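Local structure of cysteine synthase (Fusobacterium nucleatum subsp. nucleatum strain ATCC 25586, 5XEM) at residues V68-T73 with E129-L134; P203-S208 with I244-D249; D251-M256 with G267-G272. The protein uses pyridoxal 5'-phosphate to release hydrogen sulfide from L-cysteine in a beta-replacement that yields lanthionine, and probably makes L-cysteine from O-acetyl-L-serine and sulfide. All blocks are in the same frame, centred on the assembly; numbering follows the deposited sequence.

Contact 1 (V68-T73 with E129-L134). With 85F ((2R)-2-azanyl-3-[(2R)-2-azanyl-3-oxidanyl-3-oxidanylidene-propyl]sulfanyl-propanoic acid), chain C.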
loop_
_atom_site.group_PDB
_atom_site.type_symbol
_atom_site.label_atom_id
_atom_site.label_comp_id
_atom_site.label_asym_id
_atom_site.label_seq_id
_atom_site.Cartn_x
_atom_site.Cartn_y
_atom_site.Cartn_z
ATOM N N VAL A 68 17.767 -21.919 -3.932
ATOM C CA VAL A 68 17.309 -20.780 -4.737
ATOM C C VAL A 68 15.830 -20.976 -5.076
ATOM O O VAL A 68 15.448 -22.032 -5.600
ATOM C CB VAL A 68 18.155 -20.639 -6.019
ATOM C CG1 VAL A 68 17.670 -19.485 -6.883
ATOM C CG2 VAL A 68 19.631 -20.418 -5.642
ATOM N N ILE A 69 15.018 -19.952 -4.825
ATOM C CA ILE A 69 13.611 -20.003 -5.169
ATOM C C ILE A 69 13.517 -19.416 -6.586
ATOM O O ILE A 69 14.113 -18.383 -6.857
ATOM C CB ILE A 69 12.737 -19.194 -4.192
ATOM C CG1 ILE A 69 13.077 -19.550 -2.737
ATOM C CG2 ILE A 69 11.259 -19.377 -4.511
ATOM C CD1 ILE A 69 13.068 -21.026 -2.415
ATOM N N ILE A 70 12.797 -20.099 -7.465
ATOM C CA ILE A 70 12.653 -19.687 -8.876
ATOM C C ILE A 70 11.177 -19.742 -9.261
ATOM O O ILE A 70 10.524 -20.769 -9.069
ATOM C CB ILE A 70 13.457 -20.588 -9.838
ATOM C CG1 ILE A 70 14.907 -20.787 -9.373
ATOM C CG2 ILE A 70 13.446 -19.963 -11.243
ATOM C CD1 ILE A 70 15.692 -21.884 -10.105
ATOM N N GLU A 71 10.616 -18.640 -9.779
ATOM C CA GLU A 71 9.197 -18.589 -10.103
ATOM C C GLU A 71 8.944 -17.760 -11.352
ATOM O O GLU A 71 9.607 -16.734 -11.575
ATOM C CB GLU A 71 8.365 -18.017 -8.914
ATOM C CG GLU A 71 6.843 -18.002 -9.112
ATOM C CD GLU A 71 6.187 -19.388 -9.102
ATOM O OE1 GLU A 71 6.900 -20.400 -9.286
ATOM O OE2 GLU A 71 4.953 -19.462 -8.884
ATOM N N ALA A 72 7.994 -18.233 -12.158
ATOM C CA ALA A 72 7.414 -17.452 -13.257
ATOM C C ALA A 72 6.183 -16.673 -12.771
ATOM O O ALA A 72 5.250 -17.244 -12.168
ATOM C CB ALA A 72 7.043 -18.362 -14.418
ATOM N N THR A 73 6.155 -15.382 -13.080
ATOM C CA THR A 73 5.084 -14.530 -12.579
ATOM C C THR A 73 4.807 -13.374 -13.525
ATOM O O THR A 73 5.682 -12.973 -14.289
ATOM C CB THR A 73 5.466 -13.982 -11.181
ATOM O OG1 THR A 73 4.467 -13.052 -10.740
ATOM C CG2 THR A 73 6.782 -13.280 -11.208
ATOM N N GLU A 129 8.940 -21.793 -19.660
ATOM C CA GLU A 129 9.984 -22.436 -20.443
ATOM C C GLU A 129 11.382 -21.943 -20.028
ATOM O O GLU A 129 12.328 -22.735 -19.948
ATOM C CB GLU A 129 9.752 -22.217 -21.942
ATOM C CG GLU A 129 8.533 -22.976 -22.474
ATOM C CD GLU A 129 8.210 -22.633 -23.922
ATOM O OE1 GLU A 129 8.829 -21.696 -24.470
ATOM O OE2 GLU A 129 7.322 -23.295 -24.505
ATOM N N LYS A 130 11.509 -20.654 -19.728
ATOM C CA LYS A 130 12.798 -20.105 -19.303
ATOM C C LYS A 130 13.269 -20.735 -17.968
ATOM O O LYS A 130 14.489 -20.868 -17.728
ATOM C CB LYS A 130 12.705 -18.578 -19.191
ATOM C CG LYS A 130 13.981 -17.868 -18.784
ATOM C CD LYS A 130 15.047 -17.937 -19.866
ATOM C CE LYS A 130 16.212 -17.015 -19.531
ATOM N NZ LYS A 130 17.207 -16.931 -20.649
ATOM N N LEU A 131 12.323 -21.118 -17.108
ATOM C CA LEU A 131 12.701 -21.732 -15.825
ATOM C C LEU A 131 13.582 -22.961 -16.029
ATOM O O LEU A 131 14.485 -23.218 -15.215
ATOM C CB LEU A 131 11.482 -22.134 -14.982
ATOM C CG LEU A 131 10.524 -21.034 -14.541
ATOM C CD1 LEU A 131 9.439 -21.614 -13.655
ATOM C CD2 LEU A 131 11.249 -19.912 -13.811
ATOM N N GLU A 132 13.366 -23.688 -17.134
ATOM C CA GLU A 132 14.128 -24.906 -17.414
ATOM C C GLU A 132 15.612 -24.635 -17.483
ATOM O O GLU A 132 16.417 -25.389 -16.920
ATOM C CB GLU A 132 13.651 -25.602 -18.709
ATOM C CG GLU A 132 12.219 -26.102 -18.636
ATOM C CD GLU A 132 11.995 -26.967 -17.398
ATOM O OE1 GLU A 132 12.887 -27.796 -17.113
ATOM O OE2 GLU A 132 10.979 -26.771 -16.696
ATOM N N GLU A 133 15.964 -23.545 -18.150
ATOM C CA GLU A 133 17.326 -23.040 -18.222
ATOM C C GLU A 133 17.879 -22.601 -16.851
ATOM O O GLU A 133 18.998 -22.932 -16.491
ATOM C CB GLU A 133 17.291 -21.880 -19.224
ATOM C CG GLU A 133 18.560 -21.144 -19.569
ATOM C CD GLU A 133 18.277 -20.083 -20.643
ATOM O OE1 GLU A 133 17.511 -20.366 -21.594
ATOM O OE2 GLU A 133 18.788 -18.952 -20.512
ATOM N N LEU A 134 17.099 -21.879 -16.062
ATOM C CA LEU A 134 17.581 -21.467 -14.745
ATOM C C LEU A 134 17.837 -22.684 -13.828
ATOM O O LEU A 134 18.764 -22.673 -13.019
ATOM C CB LEU A 134 16.600 -20.500 -14.105
ATOM C CG LEU A 134 16.269 -19.241 -14.918
ATOM C CD1 LEU A 134 15.353 -18.331 -14.113
ATOM C CD2 LEU A 134 17.547 -18.525 -15.342
HETATM N N 85F C . -1.308 -12.853 -11.161
HETATM C CA 85F C . -0.306 -13.932 -11.290
HETATM C CB 85F C . -0.259 -14.453 -12.743
HETATM S SG 85F C . -1.693 -15.382 -13.228
HETATM C CD 85F C . -1.367 -15.987 -14.898
HETATM C CE 85F C . -1.150 -14.879 -15.962
HETATM N NZ2 85F C . -2.214 -13.867 -15.920
HETATM C CZ1 85F C . -1.166 -15.562 -17.356
HETATM O OH1 85F C . -1.191 -14.776 -18.350
HETATM O OH2 85F C . -1.167 -16.821 -17.457
HETATM C C 85F C . 1.068 -13.457 -10.869
HETATM O OXT 85F C . 1.116 -12.496 -10.085
HETATM O O 85F C . 2.059 -14.094 -11.305
#
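The branch methyl Ile70 CG2 carries most of this contact, set between two leucines of the helix. It presses on Leu131 CD2 at 3.4 Å, tighter than usual for two methyl groups, and meets Leu134 CD1 at 3.8 Å. The Ile70 and Leu131 side chains run past one another head to tail, and Leu134 comes in at a slant. The other methyl of Leu131, CD1, lies 4.1 Å from Ala72 CB. Strand 68-72 belongs to a four-stranded parallel sheet, and helix 123-136 is the connection of a beta-alpha-beta crossover from strand 114-118 to strand 141-142; the short segments run nearly antiparallel (162°), their axes 8.7 Å apart. Leu131 and Leu134 also rest on Val95 of the adjacent strand 92-97. Glu71 points away from the helix, and its carboxylate accepts the backbone N-H groups of Asn145 and Gln146. Where the strand ends, Thr73 OG1, anti to its backbone N (chi1 175°), donates a 2.7 Å hydrogen bond to 85F O, a carboxylate oxygen of the bound lanthionine. The same hydroxyl is bonded to the backbone N-H groups of Gly75 and Gly78. Within the helix, Lys130, lying on Ile116 and Thr118 of strand 114-118, forms a 2.6 Å salt bridge from NZ to Glu133 OE2.

Contact 2 (P203-S208 with I244-D249)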
loop_
_atom_site.group_PDB
_atom_site.type_symbol
_atom_site.label_atom_id
_atom_site.label_comp_id
_atom_site.label_asym_id
_atom_site.label_seq_id
_atom_site.Cartn_x
_atom_site.Cartn_y
_atom_site.Cartn_z
ATOM N N PRO A 203 -15.934 -16.776 -11.717
ATOM C CA PRO A 203 -14.668 -16.269 -12.197
ATOM C C PRO A 203 -14.883 -15.224 -13.286
ATOM O O PRO A 203 -15.922 -15.259 -13.992
ATOM C CB PRO A 203 -14.002 -17.522 -12.759
ATOM C CG PRO A 203 -15.136 -18.291 -13.348
ATOM C CD PRO A 203 -16.319 -17.995 -12.464
ATOM N N VAL A 204 -13.918 -14.301 -13.430
ATOM C CA VAL A 204 -13.923 -13.329 -14.495
ATOM C C VAL A 204 -12.653 -13.542 -15.315
ATOM O O VAL A 204 -11.586 -13.813 -14.760
ATOM C CB VAL A 204 -13.950 -11.862 -13.977
ATOM C CG1 VAL A 204 -14.141 -10.913 -15.162
ATOM C CG2 VAL A 204 -15.006 -11.660 -12.879
ATOM N N GLU A 205 -12.780 -13.455 -16.629
ATOM C CA GLU A 205 -11.620 -13.500 -17.524
ATOM C C GLU A 205 -11.659 -12.311 -18.474
ATOM O O GLU A 205 -12.687 -11.628 -18.587
ATOM C CB GLU A 205 -11.587 -14.853 -18.265
ATOM C CG GLU A 205 -12.651 -15.030 -19.331
ATOM C CD GLU A 205 -12.587 -16.388 -20.022
ATOM O OE1 GLU A 205 -11.627 -17.153 -19.763
ATOM O OE2 GLU A 205 -13.498 -16.678 -20.831
ATOM N N PRO A 206 -10.533 -12.003 -19.133
ATOM C CA PRO A 206 -10.563 -10.884 -20.066
ATOM C C PRO A 206 -11.449 -11.202 -21.272
ATOM O O PRO A 206 -11.315 -12.287 -21.868
ATOM C CB PRO A 206 -9.100 -10.752 -20.506
ATOM C CG PRO A 206 -8.322 -11.442 -19.465
ATOM C CD PRO A 206 -9.183 -12.544 -18.968
ATOM N N ALA A 207 -12.297 -10.265 -21.650
ATOM C CA ALA A 207 -13.130 -10.459 -22.847
ATOM C C ALA A 207 -12.295 -10.696 -24.090
ATOM O O ALA A 207 -12.742 -11.446 -24.953
ATOM C CB ALA A 207 -14.089 -9.283 -23.067
ATOM N N SER A 208 -11.107 -10.082 -24.213
ATOM C CA SER A 208 -10.259 -10.310 -25.396
ATOM C C SER A 208 -9.271 -11.488 -25.237
ATOM O O SER A 208 -8.426 -11.732 -26.104
ATOM C CB SER A 208 -9.519 -9.032 -25.790
ATOM O OG SER A 208 -8.914 -8.462 -24.677
ATOM N N ILE A 244 -19.199 -18.034 -16.476
ATOM C CA ILE A 244 -17.924 -17.327 -16.705
ATOM C C ILE A 244 -18.285 -15.890 -17.061
ATOM O O ILE A 244 -19.038 -15.647 -18.000
ATOM C CB ILE A 244 -17.125 -17.900 -17.882
ATOM C CG1 ILE A 244 -16.972 -19.432 -17.807
ATOM C CG2 ILE A 244 -15.782 -17.177 -17.993
ATOM C CD1 ILE A 244 -16.259 -19.988 -16.593
ATOM N N LEU A 245 -17.752 -14.927 -16.317
ATOM C CA LEU A 245 -17.979 -13.521 -16.601
ATOM C C LEU A 245 -16.735 -12.978 -17.292
ATOM O O LEU A 245 -15.643 -13.543 -17.157
ATOM C CB LEU A 245 -18.266 -12.744 -15.323
ATOM C CG LEU A 245 -19.372 -13.324 -14.421
ATOM C CD1 LEU A 245 -19.528 -12.483 -13.162
ATOM C CD2 LEU A 245 -20.685 -13.434 -15.185
ATOM N N VAL A 246 -16.933 -11.911 -18.049
ATOM C CA VAL A 246 -15.862 -11.269 -18.762
ATOM C C VAL A 246 -15.871 -9.760 -18.597
ATOM O O VAL A 246 -16.875 -9.170 -18.195
ATOM C CB VAL A 246 -15.907 -11.604 -20.265
ATOM C CG1 VAL A 246 -15.897 -13.112 -20.468
ATOM C CG2 VAL A 246 -17.120 -10.939 -20.945
ATOM N N CYS A 247 -14.745 -9.141 -18.958
ATOM C CA CYS A 247 -14.639 -7.694 -19.016
ATOM C C CYS A 247 -13.689 -7.271 -20.128
ATOM O O CYS A 247 -12.610 -7.827 -20.285
ATOM C CB CYS A 247 -14.154 -7.139 -17.687
ATOM S SG CYS A 247 -14.240 -5.336 -17.574
ATOM N N GLU A 248 -14.116 -6.293 -20.914
ATOM C CA GLU A 248 -13.266 -5.661 -21.926
ATOM C C GLU A 248 -12.203 -4.760 -21.280
ATOM O O GLU A 248 -12.391 -4.232 -20.196
ATOM C CB GLU A 248 -14.118 -4.862 -22.928
ATOM C CG GLU A 248 -15.145 -5.705 -23.704
ATOM C CD GLU A 248 -14.563 -6.448 -24.914
ATOM O OE1 GLU A 248 -13.349 -6.354 -25.191
ATOM O OE2 GLU A 248 -15.343 -7.128 -25.615
ATOM N N ASP A 249 -11.093 -4.596 -21.970
ATOM C CA ASP A 249 -9.990 -3.769 -21.473
ATOM C C ASP A 249 -10.459 -2.360 -21.110
ATOM O O ASP A 249 -10.165 -1.880 -20.027
ATOM C CB ASP A 249 -8.909 -3.652 -22.535
ATOM C CG ASP A 249 -8.170 -4.956 -22.816
ATOM O OD1 ASP A 249 -8.262 -5.924 -21.998
ATOM O OD2 ASP A 249 -7.470 -4.998 -23.846
HETATM O O HOH W 1 -10.288 -7.954 -22.087
HETATM O O HOH W 2 -10.771 -5.886 -24.554
#
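Strands 200-206 and 245-247 are the two strands of a beta-alpha-beta unit and lie parallel at one end of the six-stranded mixed sheet, with 245-247 outermost in this chain. Four backbone hydrogen bonds join them in the zigzag of a parallel pair. Leu245 N reaches Pro203 O at 3.0 Å, nearly along the C=O axis, and Glu205 N returns to Leu245 O at 2.9 Å, in the carbonyl plane. Cys247 N then binds Glu205 O at 3.2 Å, the most bent of the four (144° at the hydrogen). Ala207 N closes the series on Cys247 O at 2.8 Å; this bond is almost straight (175°), although the donor stands above the carbonyl plane. CA-H...O contacts from Val204 to Leu245 O and from Val246 to Glu205 O fill in between.

At the start, Pro203 CG meets Ile244 CD1 at 3.8 Å, the two side chains crossing at about a right angle. Glu205 lies alongside Val246, and its extended chain carries the carboxylate past Ile244 CG2 to Leu212 N and Ser213 OG. Beyond the strands, Glu248 folds back at chi2 so that CD sits 3.4 Å from Ala207 CB. One water takes the N-H of Ser208 and donates to Cys247 O and Asp249 OD1; a second links Ser208 OG, Glu248 OE1 and Asp249 N. Ser208 OG is also hydrogen-bonded to Pro219 O, and Asp249 OD1 to the N-H of Lys221. Glu248 is the N-cap residue of helix 249-263 and a calcium ligand in a crystal of this protein, with an ion about 4 Å from its side chain.

Val204 and Leu245 face Ala277 of helix 269-284 and Ile176 of strand 174-178, while Ile244 and Val246, on the Glu205 side, pack against helix 211-214.

Contact 3 (D251-M256 with G267-G272). With PLP (pyridoxal-5'-phosphate), chain D.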
loop_
_atom_site.group_PDB
_atom_site.type_symbol
_atom_site.label_atom_id
_atom_site.label_comp_id
_atom_site.label_asym_id
_atom_site.label_seq_id
_atom_site.Cartn_x
_atom_site.Cartn_y
_atom_site.Cartn_z
ATOM N N ASP A 251 -13.415 -1.059 -20.409
ATOM C CA ASP A 251 -14.327 -1.036 -19.266
ATOM C C ASP A 251 -13.591 -1.269 -17.933
ATOM O O ASP A 251 -13.935 -0.648 -16.914
ATOM C CB ASP A 251 -15.421 -2.089 -19.431
ATOM C CG ASP A 251 -16.348 -1.806 -20.595
ATOM O OD1 ASP A 251 -16.476 -0.618 -20.986
ATOM O OD2 ASP A 251 -16.949 -2.775 -21.123
ATOM N N ALA A 252 -12.569 -2.129 -17.952
ATOM C CA ALA A 252 -11.759 -2.380 -16.752
ATOM C C ALA A 252 -11.037 -1.097 -16.296
ATOM O O ALA A 252 -11.050 -0.775 -15.119
ATOM C CB ALA A 252 -10.755 -3.523 -16.980
ATOM N N PHE A 253 -10.410 -0.388 -17.231
ATOM C CA PHE A 253 -9.743 0.866 -16.931
ATOM C C PHE A 253 -10.757 1.908 -16.454
ATOM O O PHE A 253 -10.517 2.625 -15.472
ATOM C CB PHE A 253 -8.955 1.384 -18.139
ATOM C CG PHE A 253 -7.614 0.720 -18.308
ATOM C CD1 PHE A 253 -6.534 1.111 -17.529
ATOM C CD2 PHE A 253 -7.445 -0.320 -19.190
ATOM C CE1 PHE A 253 -5.301 0.483 -17.650
ATOM C CE2 PHE A 253 -6.214 -0.943 -19.326
ATOM C CZ PHE A 253 -5.149 -0.547 -18.569
ATOM N N GLU A 254 -11.897 1.979 -17.133
ATOM C CA GLU A 254 -12.927 2.944 -16.755
ATOM C C GLU A 254 -13.395 2.723 -15.305
ATOM O O GLU A 254 -13.544 3.678 -14.522
ATOM C CB GLU A 254 -14.098 2.878 -17.744
ATOM C CG GLU A 254 -15.211 3.865 -17.423
ATOM C CD GLU A 254 -16.265 3.997 -18.525
ATOM O OE1 GLU A 254 -15.951 3.757 -19.714
ATOM O OE2 GLU A 254 -17.409 4.364 -18.178
ATOM N N MET A 255 -13.620 1.468 -14.938
ATOM C CA MET A 255 -14.119 1.132 -13.622
ATOM C C MET A 255 -13.020 1.270 -12.554
ATOM O O MET A 255 -13.323 1.641 -11.431
ATOM C CB MET A 255 -14.721 -0.276 -13.624
ATOM C CG MET A 255 -15.640 -0.582 -12.465
ATOM S SD MET A 255 -16.934 0.650 -12.133
ATOM C CE MET A 255 -17.380 1.157 -13.793
ATOM N N MET A 256 -11.771 0.983 -12.903
ATOM C CA MET A 256 -10.650 1.278 -11.988
ATOM C C MET A 256 -10.694 2.772 -11.620
ATOM O O MET A 256 -10.589 3.152 -10.463
ATOM C CB MET A 256 -9.328 0.957 -12.671
ATOM C CG MET A 256 -8.099 1.183 -11.821
ATOM S SD MET A 256 -6.637 0.739 -12.760
ATOM C CE MET A 256 -5.345 1.408 -11.704
ATOM N N GLY A 267 -7.547 0.419 -6.697
ATOM C CA GLY A 267 -7.286 -0.968 -6.999
ATOM C C GLY A 267 -6.616 -1.083 -8.341
ATOM O O GLY A 267 -6.571 -0.125 -9.129
ATOM N N GLY A 268 -6.111 -2.267 -8.646
ATOM C CA GLY A 268 -5.476 -2.474 -9.931
ATOM C C GLY A 268 -6.475 -2.639 -11.073
ATOM O O GLY A 268 -7.688 -2.564 -10.882
ATOM N N ILE A 269 -5.942 -2.923 -12.254
ATOM C CA ILE A 269 -6.753 -3.048 -13.459
ATOM C C ILE A 269 -7.702 -4.209 -13.316
ATOM O O ILE A 269 -8.875 -4.126 -13.697
ATOM C CB ILE A 269 -5.892 -3.199 -14.726
ATOM C CG1 ILE A 269 -4.858 -2.065 -14.875
ATOM C CG2 ILE A 269 -6.787 -3.220 -15.973
ATOM C CD1 ILE A 269 -3.640 -2.397 -15.753
ATOM N N SER A 270 -7.209 -5.320 -12.772
ATOM C CA SER A 270 -8.070 -6.485 -12.555
ATOM C C SER A 270 -9.191 -6.222 -11.564
ATOM O O SER A 270 -10.243 -6.875 -11.638
ATOM C CB SER A 270 -7.264 -7.739 -12.166
ATOM O OG SER A 270 -6.843 -7.725 -10.824
ATOM N N THR A 271 -8.988 -5.307 -10.612
ATOM C CA THR A 271 -10.057 -4.924 -9.704
ATOM C C THR A 271 -11.151 -4.175 -10.482
ATOM O O THR A 271 -12.333 -4.411 -10.235
ATOM C CB THR A 271 -9.550 -4.025 -8.545
ATOM O OG1 THR A 271 -8.622 -4.780 -7.737
ATOM C CG2 THR A 271 -10.696 -3.514 -7.702
ATOM N N GLY A 272 -10.747 -3.300 -11.397
ATOM C CA GLY A 272 -11.710 -2.643 -12.286
ATOM C C GLY A 272 -12.492 -3.654 -13.109
ATOM O O GLY A 272 -13.709 -3.550 -13.231
HETATM N N1 PLP D . -5.219 -9.756 -10.583
HETATM C C2 PLP D . -3.902 -9.528 -10.453
HETATM C C2A PLP D . -3.390 -8.096 -10.292
HETATM C C3 PLP D . -2.982 -10.592 -10.437
HETATM O O3 PLP D . -1.658 -10.338 -10.288
HETATM C C4 PLP D . -3.433 -11.902 -10.575
HETATM C C4A PLP D . -2.473 -13.080 -10.570
HETATM C C5 PLP D . -4.814 -12.102 -10.705
HETATM C C6 PLP D . -5.674 -11.006 -10.696
HETATM C C5A PLP D . -5.429 -13.477 -10.847
HETATM O O4P PLP D . -5.339 -14.204 -9.570
HETATM P P PLP D . -5.238 -15.823 -9.484
HETATM O O1P PLP D . -5.422 -16.233 -8.130
HETATM O O2P PLP D . -3.940 -16.123 -10.056
HETATM O O3P PLP D . -6.287 -16.290 -10.430
HETATM O O HOH W 3 -9.449 1.778 -8.315
#
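The Met256 side chain starts with CG anti to the backbone N (chi1 -178°) and continues extended, so that SD and CE run out along the turn at 267-269. Phe253 CG and Ile269 CG1 each stand anti to their own carbonyl carbon, which sets the phenyl ring against the isoleucine; Ser270 OG takes the crowded position between N and C (chi1 77°), on the side of the helix turned from Met256.

Ile269 CG2 sits over one face of the Phe253 ring, offset toward the rim, as a CH-pi contact 4.1 Å from the centroid and 14° off the normal. The end of the same side chain, CD1, touches Phe253 CZ at 3.7 Å. Ala252 CB and Met256 SD also pack on Ile269, whose CG1 faces the sulfur. Met256 CE comes within 3.2 Å of Gly267 O.

Between residues 251-256 and 267-272 the backbones come closest at Gly272. With no side chain there, its CA lies only 4.1 Å from Met256 CA and makes a CA-H...O contact of 3.5 Å with Ala252 O. A water bridges the two segments, donating to Met256 O and accepting from Gly267 N, each at 2.8 Å.

Gly268 caps helix 269-284, placing Ser270 in its first turn beside the cofactor, with Met225 touching Ser270. Ile269 and Gly272 pack on helix 249-263, while Ser270 CB points away from it. The Ser270 hydroxyl OG donates to PLP N1 at 2.6 Å. A neutral donor at this nitrogen, as in other fold-type II PLP enzymes, is consistent with an unprotonated pyridine, and the positive end of the helix would probably favour that state.

Contacts 1 and 3 are buried and mainly apolar, contact 3 with one bridging water; one is a strand under a helix, the other two helices meeting through a glycine. Each brings a hydroxyl to the active site, Thr73 to a carboxylate of the lanthionine and Ser270 to the pyridine nitrogen of PLP. Contact 2 is only partly buried, lies toward the sheet edge and relies on backbone hydrogen bonds and ordered waters. Contacts 2 and 3 are neighbours, their centres 12 Å apart: strand 245-247 runs into helix 249-263, and Cys247 SG packs on Ala252 N at 3.6 Å. Contact 1 belongs to the other sheet, its centre about 28 and 30 Å from theirs.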